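Local coordinates for protein purine nucleoside phosphorylase (Bacillus licheniformis, PDB 6DZD) that probably cleaves purine nucleosides with phosphate, releasing adenine or hypoxanthine and ribose 1-phosphate, and probably also deaminates adenosine, at residues N5-D10 with L15-W20; H61-R66 with G102-D107; S162-W167 with V234-P239; C189-D194 with S259-R264. All coordinates share one frame; numbering follows the deposited sequence.

Contact 1: N5-D10 with L15-W20; sequences NPFRLD and LLIEEW
Arg8 and Leu16 form the hydrogen-bonded pair of an antiparallel beta hairpin in which strand 7-10 turns back as strand 14-17. Arg8 N donates to Leu16 O at 2.7 Å, and Leu16 N returns a bond of 2.7 Å to Arg8 O. The neighbouring pairs, Phe7 with Ile17 and Leu9 with Leu15, are non-hydrogen-bonded; their side chains lie on one face of the sheet, those of Arg8 and Leu16 on the other.

The Arg8 side chain can be followed outward. CB lies beside Leu16 O. CG stands opposite the backbone N (chi1 -169°), a setting that takes CG and CD past Glu18 OE1 before a bend at chi3 (74°); the Arg8 and Glu18 side chains cross at about a right angle. NH1 reaches Glu18 CG at 3.3 Å. The long salt bridge from Arg8 NH1 to Glu18 OE2, 3.7 Å, rests on charge alone, because the oxygen is well out of the guanidinium plane and no N-H points at it; the two flat groups are 55° apart. Arg8 NH2 meets Leu16 CD1 at 3.8 Å. Arg8 NH2 also makes a salt bridge with Asp10 OD1 at 3.4 Å, which completes a three-residue charge network.

On the apolar face, Phe7 and Ile17 run alongside each other, with ring atom CE2 against Ile17 CG1, and Phe7 continues onto Val181 and Tyr136 of the second large sheet. Strand 7-10 is an outermost strand of its own sheet. At the open end of the hairpin, opposite its turn, one water donates to Pro6 O and accepts from Glu19 N, 2.9 Å from each.

Contact 2: H61-R66 with G102-D107; sequences HVINNR and GAFRYD
Two torsions aim Arg66 at the 102-107 loop: CG stands opposite its own carbonyl carbon (chi1 -65°), and the chain then runs fully extended from CG to NE (chi3 -175°), carrying NH2 to the carbonyl oxygens of Gly102 and Ala103. The two bonds differ in geometry. Arg66 NH2 to Gly102 O, 2.8 Å, lies in both the guanidinium plane and the carbonyl plane, on a lone pair of the oxygen. Arg66 NH2 to Ala103 O, 3.1 Å, comes from above the carbonyl plane, with a C=O...donor angle of 105°, and is not directed at a lone pair. Both oxygens sit at the edge of the guanidinium. A water accepts from Arg66 NH1 at 3.0 Å and donates a weak bond to Gly102 O, adding a second link to that carbonyl.

The other touching pair is Ile63 with Phe104, met by two branches. Ile63 CG2 lies 4.2 Å from Phe104 CD2, meeting the ring obliquely, while Ile63 CD1 points at the backbone beside Phe104 O. Gly102 itself has positive phi, which favours glycine there.

A leucine in place of Arg66 would probably leave the buried carbonyls of Gly102 and Ala103 without their shared donor and free the loop to shift from the helix.

The guanidinium has further partners: NE donates to Thr51 O, and Phe82 makes a cation-pi contact. Arg66 thus ties helix 59-72 both to the loop between strands 91-93 and 115-118, which belong to one large sheet, and to strand 80-82, at the edge of the other.

Contact 3: S162-W167 with V234-P239; sequences SMVDMW and VHAGIP
Val164 and Ala236 bring two helices together, with their CA atoms 6.2 Å apart: Val164 sits within helix 159-169, Ala236 at the end of helix 225-236. The second helix closes in a Schellman motif. Gly237 takes a positive phi of 120°, and its N bonds back to Val234 O at 3.1 Å; a CB at these angles would collide with Ala236 O, reason enough for a glycine. The chain then runs on extended through Ile238.

The contact is carried by Val164, whose two methyls divide the work. With CG1 held opposite the backbone N (chi1 176°), that methyl faces Ala236 O at 3.6 Å, and CG2 swings to Ile238 CD1 at 3.7 Å, the two side chains meeting at a slant. Between them Val164 CB meets Ala236 CB at 3.6 Å. A water adds a polar link at the side, donating to Asp165 OD1 at 3.1 Å and only weakly to Ala236 O.

A glycine in place of Val164 would probably open a gap facing Ala236 CB and leave the Ile238 CD1 methyl without its neighbour.

Behind the pair stands a mixed sheet: Val164 also rests on Phe137 of strand 133-139, and Ile238 on Ile243 of strand 243-245, an outermost strand of it. The contact therefore joins helix 159-169 to the end of helix 225-236 beside that sheet.

Contact 4: C189-D194 with S259-R264; sequences CCYTVD and SHRRDR. With ZN (zinc ion), chain C.
Arg261 crosses Thr192 and Tyr191 at about right angles, and the flat guanidinium is used differently against each. Its NH1 donates to Thr192 O at 3.1 Å, on a lone pair in the carbonyl plane, though the oxygen is tilted from the guanidinium plane. NH2 makes weaker bonds to the same residue: one to Thr192 OG1, which lies at the guanidinium edge in its plane, and a long one to Thr192 O at 3.4 Å. Tyr191 is met twice: its CA lies 3.9 Å above the centre of one guanidinium face, and its ring, standing 75° from that plane, touches Arg261 NH1 obliquely through CD1 at 3.4 Å. A bend at chi2 (141°) helps lay the Arg261 chain along Cys190 O, where CD comes to 3.4 Å.

Thr192 OG1 is also hydrogen-bonded to Glu220 OE2, which probably fixes the hydroxyl where NH2 meets it. On the 259-264 side, Ser259 OG accepts from Arg262 N in an ST motif.

Next to this grip, Cys189 SG at 2.3 Å and Cys190 SG at 2.2 Å bind the zinc ion, which Cys249 and Cys252 complete as a four-cysteine site. Strand 192-193 is an outermost strand of a three-stranded antiparallel sheet, paired with strand 220-223, so Arg261 joins that sheet to the loop between strands 243-245 and 270-276, itself held to Asp131 through Arg261 N.

How the contacts relate
Contact 1 is the first along the chain, a hairpin of the sheet that also holds strands 30-35 and 270-276; contact 2 follows, and contacts 3 and 4 interleave, their segments alternating. The four do not touch: centres lie 23 to 31 Å apart, and the nearest atoms are about 7 Å apart between contacts 1 and 3 and about 19 Å between contacts 3 and 4. Contacts 2 and 3 stand on opposite sides of the chain's centre. Contact 1 is an edge of one large mixed sheet, contact 3 packs helices on the other, contact 2 ties the two sheets together through a helix and a loop, and contact 4 lies by the zinc site.

Contact 1: N5-D10 with L15-W20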
# COMPACT_ATOMS: atom_id res chain seq x y z
N ASN A 5 -13.15 6.43 7.03
CA ASN A 5 -13.83 5.60 6.06
C ASN A 5 -13.00 5.50 4.80
O ASN A 5 -12.54 6.52 4.29
CB ASN A 5 -15.20 6.18 5.72
CG ASN A 5 -16.23 5.10 5.51
OD1 ASN A 5 -16.86 5.00 4.44
ND2 ASN A 5 -16.40 4.25 6.53
N PRO A 6 -12.82 4.30 4.23
CA PRO A 6 -13.41 2.99 4.51
C PRO A 6 -12.72 2.17 5.62
O PRO A 6 -12.99 0.97 5.76
CB PRO A 6 -13.25 2.28 3.17
CG PRO A 6 -12.03 2.95 2.52
CD PRO A 6 -11.69 4.19 3.30
N PHE A 7 -11.85 2.80 6.38
CA PHE A 7 -11.16 2.13 7.47
C PHE A 7 -11.88 2.37 8.79
O PHE A 7 -12.61 3.35 8.97
CB PHE A 7 -9.70 2.62 7.56
CG PHE A 7 -8.87 2.29 6.35
CD1 PHE A 7 -8.80 3.16 5.27
CD2 PHE A 7 -8.17 1.10 6.28
CE1 PHE A 7 -8.03 2.85 4.14
CE2 PHE A 7 -7.41 0.78 5.15
CZ PHE A 7 -7.34 1.66 4.08
N ARG A 8 -11.65 1.46 9.73
CA ARG A 8 -12.11 1.61 11.10
C ARG A 8 -10.89 1.50 12.01
O ARG A 8 -10.03 0.64 11.80
CB ARG A 8 -13.14 0.56 11.48
CG ARG A 8 -13.82 0.84 12.81
CD ARG A 8 -14.78 -0.27 13.23
NE ARG A 8 -14.08 -1.46 13.71
CZ ARG A 8 -13.73 -2.49 12.94
NH1 ARG A 8 -14.01 -2.47 11.63
NH2 ARG A 8 -13.10 -3.53 13.46
N LEU A 9 -10.80 2.41 12.98
CA LEU A 9 -9.70 2.49 13.93
C LEU A 9 -9.91 1.55 15.12
O LEU A 9 -10.78 1.79 15.95
CB LEU A 9 -9.53 3.93 14.41
CG LEU A 9 -8.20 4.26 15.10
CD1 LEU A 9 -7.02 3.65 14.37
CD2 LEU A 9 -8.02 5.77 15.24
N ASP A 10 -9.16 0.45 15.15
CA ASP A 10 -9.00 -0.37 16.37
C ASP A 10 -7.76 0.17 17.08
O ASP A 10 -6.65 -0.32 16.89
CB ASP A 10 -8.86 -1.85 16.04
CG ASP A 10 -10.18 -2.52 15.80
OD1 ASP A 10 -11.19 -1.79 15.73
OD2 ASP A 10 -10.22 -3.77 15.65
N LEU A 15 -5.81 0.08 11.61
CA LEU A 15 -6.93 0.57 10.81
C LEU A 15 -7.42 -0.59 9.96
O LEU A 15 -6.64 -1.18 9.20
CB LEU A 15 -6.51 1.74 9.93
CG LEU A 15 -6.37 3.08 10.63
CD1 LEU A 15 -5.50 4.01 9.82
CD2 LEU A 15 -7.75 3.66 10.84
N LEU A 16 -8.72 -0.90 10.04
CA LEU A 16 -9.28 -2.09 9.41
C LEU A 16 -10.34 -1.74 8.38
O LEU A 16 -11.25 -0.96 8.68
CB LEU A 16 -9.89 -3.02 10.46
CG LEU A 16 -8.88 -3.71 11.38
CD1 LEU A 16 -9.57 -4.49 12.47
CD2 LEU A 16 -7.94 -4.62 10.56
N ILE A 17 -10.25 -2.35 7.20
CA ILE A 17 -11.27 -2.19 6.16
C ILE A 17 -12.50 -3.02 6.53
O ILE A 17 -12.52 -4.24 6.37
CB ILE A 17 -10.72 -2.57 4.79
CG1 ILE A 17 -9.62 -1.57 4.41
CG2 ILE A 17 -11.82 -2.52 3.75
CD1 ILE A 17 -8.59 -2.07 3.40
N GLU A 18 -13.56 -2.34 6.95
CA GLU A 18 -14.69 -3.02 7.58
C GLU A 18 -15.46 -3.87 6.58
O GLU A 18 -15.65 -5.07 6.80
CB GLU A 18 -15.60 -2.01 8.27
CG GLU A 18 -16.38 -2.62 9.39
CD GLU A 18 -16.93 -1.58 10.30
OE1 GLU A 18 -16.65 -0.39 10.06
OE2 GLU A 18 -17.65 -1.94 11.26
N GLU A 19 -15.91 -3.26 5.47
CA GLU A 19 -16.87 -3.91 4.57
C GLU A 19 -16.35 -5.24 4.02
O GLU A 19 -17.14 -6.12 3.69
CB GLU A 19 -17.21 -2.97 3.41
N TRP A 20 -15.02 -5.41 3.95
CA TRP A 20 -14.46 -6.62 3.36
C TRP A 20 -14.51 -7.80 4.33
O TRP A 20 -14.70 -8.95 3.90
CB TRP A 20 -13.03 -6.34 2.88
CG TRP A 20 -12.99 -5.46 1.67
CD1 TRP A 20 -14.03 -4.76 1.11
CD2 TRP A 20 -11.84 -5.19 0.83
NE1 TRP A 20 -13.61 -4.07 0.00
CE2 TRP A 20 -12.27 -4.32 -0.20
CE3 TRP A 20 -10.50 -5.60 0.86
CZ2 TRP A 20 -11.40 -3.86 -1.19
CZ3 TRP A 20 -9.66 -5.14 -0.12
CH2 TRP A 20 -10.10 -4.28 -1.13
O HOH W 1 -15.19 -0.60 4.67

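Contact 2: H61-R66 with G102-D107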
# COMPACT_ATOMS: atom_id res chain seq x y z
N HIS A 61 13.16 -4.86 17.40
CA HIS A 61 11.97 -4.05 17.65
C HIS A 61 10.97 -4.17 16.50
O HIS A 61 9.76 -4.21 16.73
CB HIS A 61 12.37 -2.59 17.92
CG HIS A 61 13.03 -2.38 19.25
ND1 HIS A 61 13.66 -1.21 19.59
CD2 HIS A 61 13.16 -3.20 20.32
CE1 HIS A 61 14.16 -1.32 20.82
NE2 HIS A 61 13.87 -2.52 21.28
N VAL A 62 11.46 -4.21 15.25
CA VAL A 62 10.56 -4.32 14.09
C VAL A 62 9.85 -5.67 14.09
O VAL A 62 8.64 -5.75 13.84
CB VAL A 62 11.35 -4.11 12.78
CG1 VAL A 62 10.43 -4.19 11.59
CG2 VAL A 62 12.10 -2.78 12.79
N ILE A 63 10.59 -6.75 14.35
CA ILE A 63 9.97 -8.07 14.41
C ILE A 63 8.93 -8.12 15.52
O ILE A 63 7.86 -8.73 15.37
CB ILE A 63 11.06 -9.14 14.57
CG1 ILE A 63 11.76 -9.34 13.22
CG2 ILE A 63 10.46 -10.43 15.09
CD1 ILE A 63 13.16 -9.87 13.31
N ASN A 64 9.21 -7.46 16.65
CA ASN A 64 8.23 -7.40 17.73
C ASN A 64 7.03 -6.54 17.33
O ASN A 64 5.89 -6.88 17.68
CB ASN A 64 8.88 -6.92 19.02
CG ASN A 64 9.67 -8.02 19.70
OD1 ASN A 64 9.60 -9.19 19.30
ND2 ASN A 64 10.46 -7.66 20.71
N ASN A 65 7.24 -5.45 16.59
CA ASN A 65 6.08 -4.70 16.12
C ASN A 65 5.24 -5.55 15.15
O ASN A 65 4.00 -5.53 15.21
CB ASN A 65 6.52 -3.41 15.42
CG ASN A 65 7.27 -2.47 16.33
OD1 ASN A 65 7.11 -2.50 17.54
ND2 ASN A 65 8.09 -1.61 15.73
N ARG A 66 5.90 -6.32 14.28
CA ARG A 66 5.19 -7.25 13.40
C ARG A 66 4.54 -8.37 14.20
O ARG A 66 3.39 -8.75 13.93
CB ARG A 66 6.14 -7.82 12.34
CG ARG A 66 6.69 -6.80 11.33
CD ARG A 66 7.60 -7.49 10.32
NE ARG A 66 8.25 -6.57 9.39
CZ ARG A 66 8.99 -6.95 8.35
NH1 ARG A 66 9.56 -6.05 7.55
NH2 ARG A 66 9.17 -8.24 8.10
N GLY A 102 10.60 -13.02 4.06
CA GLY A 102 10.73 -11.64 4.50
C GLY A 102 10.07 -11.30 5.82
O GLY A 102 10.22 -10.16 6.28
N ALA A 103 9.40 -12.26 6.47
CA ALA A 103 8.63 -11.95 7.68
C ALA A 103 9.55 -11.73 8.87
O ALA A 103 9.28 -10.86 9.71
CB ALA A 103 7.63 -13.08 7.97
N PHE A 104 10.65 -12.49 8.98
CA PHE A 104 11.61 -12.31 10.06
C PHE A 104 12.95 -11.75 9.61
O PHE A 104 13.71 -11.25 10.45
CB PHE A 104 11.85 -13.65 10.78
CG PHE A 104 10.61 -14.22 11.40
CD1 PHE A 104 9.77 -15.04 10.66
CD2 PHE A 104 10.26 -13.90 12.70
CE1 PHE A 104 8.62 -15.55 11.23
CE2 PHE A 104 9.12 -14.41 13.26
CZ PHE A 104 8.29 -15.24 12.53
N ARG A 105 13.24 -11.78 8.33
CA ARG A 105 14.51 -11.31 7.81
C ARG A 105 14.21 -10.69 6.46
O ARG A 105 13.41 -11.24 5.70
CB ARG A 105 15.52 -12.44 7.62
CG ARG A 105 15.86 -13.22 8.88
CD ARG A 105 16.96 -14.21 8.59
NE ARG A 105 17.34 -15.00 9.76
CZ ARG A 105 16.87 -16.22 10.01
NH1 ARG A 105 15.99 -16.77 9.17
NH2 ARG A 105 17.27 -16.89 11.09
N TYR A 106 14.83 -9.54 6.18
CA TYR A 106 14.68 -8.92 4.86
C TYR A 106 15.34 -9.75 3.76
O TYR A 106 14.95 -9.63 2.59
CB TYR A 106 15.27 -7.51 4.89
CG TYR A 106 14.79 -6.60 3.77
CD1 TYR A 106 13.57 -5.95 3.86
CD2 TYR A 106 15.58 -6.38 2.64
CE1 TYR A 106 13.13 -5.11 2.87
CE2 TYR A 106 15.14 -5.55 1.62
CZ TYR A 106 13.91 -4.91 1.75
OH TYR A 106 13.44 -4.06 0.77
N ASP A 107 16.29 -10.62 4.12
CA ASP A 107 17.03 -11.40 3.14
C ASP A 107 16.12 -12.29 2.30
O ASP A 107 16.46 -12.59 1.15
CB ASP A 107 18.06 -12.29 3.84
CG ASP A 107 19.16 -11.49 4.51
OD1 ASP A 107 19.14 -10.24 4.40
OD2 ASP A 107 20.05 -12.12 5.15
O HOH W 2 10.73 -7.13 5.06

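Contact 3: S162-W167 with V234-P239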
# COMPACT_ATOMS: atom_id res chain seq x y z
N SER A 162 -1.64 -2.91 -13.73
CA SER A 162 -1.13 -4.24 -13.99
C SER A 162 -1.77 -5.28 -13.08
O SER A 162 -2.00 -6.42 -13.49
CB SER A 162 0.39 -4.27 -13.80
OG SER A 162 1.05 -3.62 -14.87
N MET A 163 -2.09 -4.90 -11.85
CA MET A 163 -2.78 -5.84 -10.98
C MET A 163 -4.09 -6.26 -11.61
O MET A 163 -4.43 -7.45 -11.61
CB MET A 163 -3.01 -5.25 -9.60
CG MET A 163 -3.55 -6.29 -8.65
SD MET A 163 -2.30 -7.53 -8.24
CE MET A 163 -1.29 -6.58 -7.07
N VAL A 164 -4.85 -5.29 -12.12
CA VAL A 164 -6.15 -5.58 -12.72
C VAL A 164 -5.97 -6.37 -14.02
O VAL A 164 -6.71 -7.32 -14.29
CB VAL A 164 -6.94 -4.29 -12.96
CG1 VAL A 164 -8.23 -4.59 -13.66
CG2 VAL A 164 -7.19 -3.56 -11.65
N ASP A 165 -4.97 -6.00 -14.83
CA ASP A 165 -4.72 -6.75 -16.06
C ASP A 165 -4.28 -8.18 -15.75
O ASP A 165 -4.60 -9.12 -16.49
CB ASP A 165 -3.69 -6.01 -16.92
CG ASP A 165 -3.70 -6.48 -18.38
OD1 ASP A 165 -4.79 -6.44 -19.03
OD2 ASP A 165 -2.63 -6.92 -18.88
N MET A 166 -3.52 -8.36 -14.66
CA MET A 166 -3.08 -9.69 -14.23
C MET A 166 -4.25 -10.53 -13.71
O MET A 166 -4.26 -11.74 -13.91
CB MET A 166 -2.00 -9.58 -13.16
CG MET A 166 -0.96 -10.66 -13.21
SD MET A 166 0.65 -10.09 -12.57
CE MET A 166 1.53 -9.70 -14.08
N TRP A 167 -5.20 -9.91 -13.02
CA TRP A 167 -6.36 -10.69 -12.57
C TRP A 167 -7.27 -11.04 -13.75
O TRP A 167 -7.89 -12.11 -13.77
CB TRP A 167 -7.15 -9.94 -11.49
CG TRP A 167 -6.44 -9.92 -10.16
CD1 TRP A 167 -5.13 -10.21 -9.92
CD2 TRP A 167 -7.01 -9.59 -8.91
NE1 TRP A 167 -4.85 -10.09 -8.59
CE2 TRP A 167 -6.00 -9.71 -7.95
CE3 TRP A 167 -8.29 -9.22 -8.50
CZ2 TRP A 167 -6.22 -9.46 -6.60
CZ3 TRP A 167 -8.51 -8.96 -7.17
CH2 TRP A 167 -7.47 -9.08 -6.23
N VAL A 234 -9.91 2.80 -12.86
CA VAL A 234 -11.08 2.98 -13.71
C VAL A 234 -10.73 2.68 -15.16
O VAL A 234 -11.49 2.03 -15.89
CB VAL A 234 -11.65 4.40 -13.57
CG1 VAL A 234 -12.84 4.60 -14.50
CG2 VAL A 234 -12.03 4.70 -12.12
N HIS A 235 -9.56 3.16 -15.59
CA HIS A 235 -9.04 2.81 -16.91
C HIS A 235 -8.90 1.31 -17.04
O HIS A 235 -9.26 0.74 -18.08
CB HIS A 235 -7.69 3.51 -17.10
CG HIS A 235 -7.03 3.23 -18.41
ND1 HIS A 235 -7.41 3.84 -19.58
CD2 HIS A 235 -5.98 2.43 -18.72
CE1 HIS A 235 -6.64 3.42 -20.57
NE2 HIS A 235 -5.76 2.57 -20.07
N ALA A 236 -8.45 0.64 -15.98
CA ALA A 236 -8.24 -0.79 -16.08
C ALA A 236 -9.53 -1.58 -16.14
O ALA A 236 -9.50 -2.77 -16.48
CB ALA A 236 -7.39 -1.27 -14.91
N GLY A 237 -10.67 -0.98 -15.81
CA GLY A 237 -11.94 -1.68 -15.88
C GLY A 237 -12.65 -1.77 -14.56
O GLY A 237 -13.73 -2.38 -14.49
N ILE A 238 -12.10 -1.25 -13.49
CA ILE A 238 -12.83 -1.30 -12.22
C ILE A 238 -13.87 -0.18 -12.24
O ILE A 238 -13.51 0.98 -12.53
CB ILE A 238 -11.88 -1.15 -11.05
CG1 ILE A 238 -10.94 -2.35 -10.98
CG2 ILE A 238 -12.66 -1.06 -9.78
CD1 ILE A 238 -10.08 -2.34 -9.74
N PRO A 239 -15.13 -0.46 -11.92
CA PRO A 239 -16.13 0.61 -11.87
C PRO A 239 -15.81 1.57 -10.73
O PRO A 239 -15.40 1.16 -9.64
CB PRO A 239 -17.46 -0.12 -11.64
CG PRO A 239 -17.16 -1.54 -11.51
CD PRO A 239 -15.68 -1.77 -11.53
O HOH W 3 -6.69 -4.45 -17.69

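Contact 4: C189-D194 with S259-R264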
# COMPACT_ATOMS: atom_id res chain seq x y z
N CYS A 189 -1.78 18.18 -0.96
CA CYS A 189 -1.54 19.26 -0.02
C CYS A 189 -0.07 19.36 0.36
O CYS A 189 0.44 20.47 0.54
CB CYS A 189 -2.39 19.07 1.23
SG CYS A 189 -2.47 17.36 1.79
N CYS A 190 0.64 18.24 0.45
CA CYS A 190 2.02 18.27 0.93
C CYS A 190 3.03 17.74 -0.08
O CYS A 190 4.17 17.50 0.32
CB CYS A 190 2.18 17.45 2.22
SG CYS A 190 0.81 17.49 3.36
N TYR A 191 2.66 17.52 -1.34
CA TYR A 191 3.54 16.80 -2.27
C TYR A 191 3.78 17.61 -3.55
O TYR A 191 2.85 17.81 -4.34
CB TYR A 191 2.95 15.43 -2.61
CG TYR A 191 3.91 14.54 -3.37
CD1 TYR A 191 5.22 14.38 -2.94
CD2 TYR A 191 3.50 13.84 -4.52
CE1 TYR A 191 6.10 13.55 -3.62
CE2 TYR A 191 4.38 13.03 -5.20
CZ TYR A 191 5.68 12.88 -4.75
OH TYR A 191 6.59 12.08 -5.42
N THR A 192 5.02 18.06 -3.75
CA THR A 192 5.37 18.76 -4.98
C THR A 192 6.52 18.05 -5.69
O THR A 192 7.41 17.50 -5.06
CB THR A 192 5.74 20.24 -4.74
OG1 THR A 192 6.92 20.33 -3.92
CG2 THR A 192 4.57 21.01 -4.08
N VAL A 193 6.49 18.06 -7.03
CA VAL A 193 7.41 17.27 -7.84
C VAL A 193 7.97 18.15 -8.95
O VAL A 193 7.43 19.21 -9.27
CB VAL A 193 6.74 16.01 -8.42
CG1 VAL A 193 6.34 15.07 -7.29
CG2 VAL A 193 5.54 16.37 -9.29
N ASP A 194 9.06 17.69 -9.56
CA ASP A 194 9.69 18.39 -10.67
C ASP A 194 9.13 17.90 -12.01
O ASP A 194 8.18 17.12 -12.07
CB ASP A 194 11.22 18.26 -10.59
CG ASP A 194 11.71 16.80 -10.55
OD1 ASP A 194 10.97 15.88 -10.98
OD2 ASP A 194 12.86 16.58 -10.08
N SER A 259 5.78 9.79 7.96
CA SER A 259 5.78 10.43 6.65
C SER A 259 7.20 10.70 6.21
O SER A 259 7.94 11.42 6.90
CB SER A 259 4.98 11.72 6.65
OG SER A 259 5.20 12.38 5.42
N HIS A 260 7.57 10.16 5.04
CA HIS A 260 8.91 10.35 4.52
C HIS A 260 9.20 11.83 4.28
O HIS A 260 10.30 12.32 4.58
CB HIS A 260 9.11 9.55 3.24
CG HIS A 260 10.53 9.51 2.77
ND1 HIS A 260 10.98 10.20 1.66
CD2 HIS A 260 11.62 8.88 3.28
CE1 HIS A 260 12.27 9.99 1.50
NE2 HIS A 260 12.68 9.20 2.48
N ARG A 261 8.19 12.57 3.79
CA ARG A 261 8.37 13.99 3.48
C ARG A 261 8.42 14.85 4.74
O ARG A 261 9.27 15.74 4.87
CB ARG A 261 7.26 14.46 2.54
CG ARG A 261 7.53 15.82 1.89
CD ARG A 261 7.06 15.81 0.44
NE ARG A 261 6.98 17.15 -0.16
CZ ARG A 261 7.33 17.42 -1.43
NH1 ARG A 261 7.79 16.45 -2.21
NH2 ARG A 261 7.21 18.66 -1.90
N ARG A 262 7.49 14.63 5.66
CA ARG A 262 7.43 15.44 6.86
C ARG A 262 8.65 15.22 7.76
O ARG A 262 9.19 16.17 8.31
CB ARG A 262 6.16 15.14 7.63
CG ARG A 262 5.95 16.00 8.81
CD ARG A 262 4.84 15.44 9.65
NE ARG A 262 5.21 14.15 10.22
CZ ARG A 262 4.39 13.11 10.33
NH1 ARG A 262 3.14 13.18 9.88
NH2 ARG A 262 4.84 12.00 10.88
N ASP A 263 9.09 13.97 7.89
CA ASP A 263 10.13 13.63 8.84
C ASP A 263 11.54 13.79 8.27
O ASP A 263 12.52 13.49 8.98
CB ASP A 263 9.92 12.20 9.36
CG ASP A 263 8.52 11.99 9.97
OD1 ASP A 263 7.82 12.99 10.27
OD2 ASP A 263 8.12 10.83 10.18
N ARG A 264 11.69 14.30 7.05
CA ARG A 264 13.01 14.63 6.50
C ARG A 264 13.87 13.37 6.31
O ARG A 264 15.06 13.36 6.66
CB ARG A 264 13.75 15.66 7.37
ZN ZN C . -1.21 16.71 3.63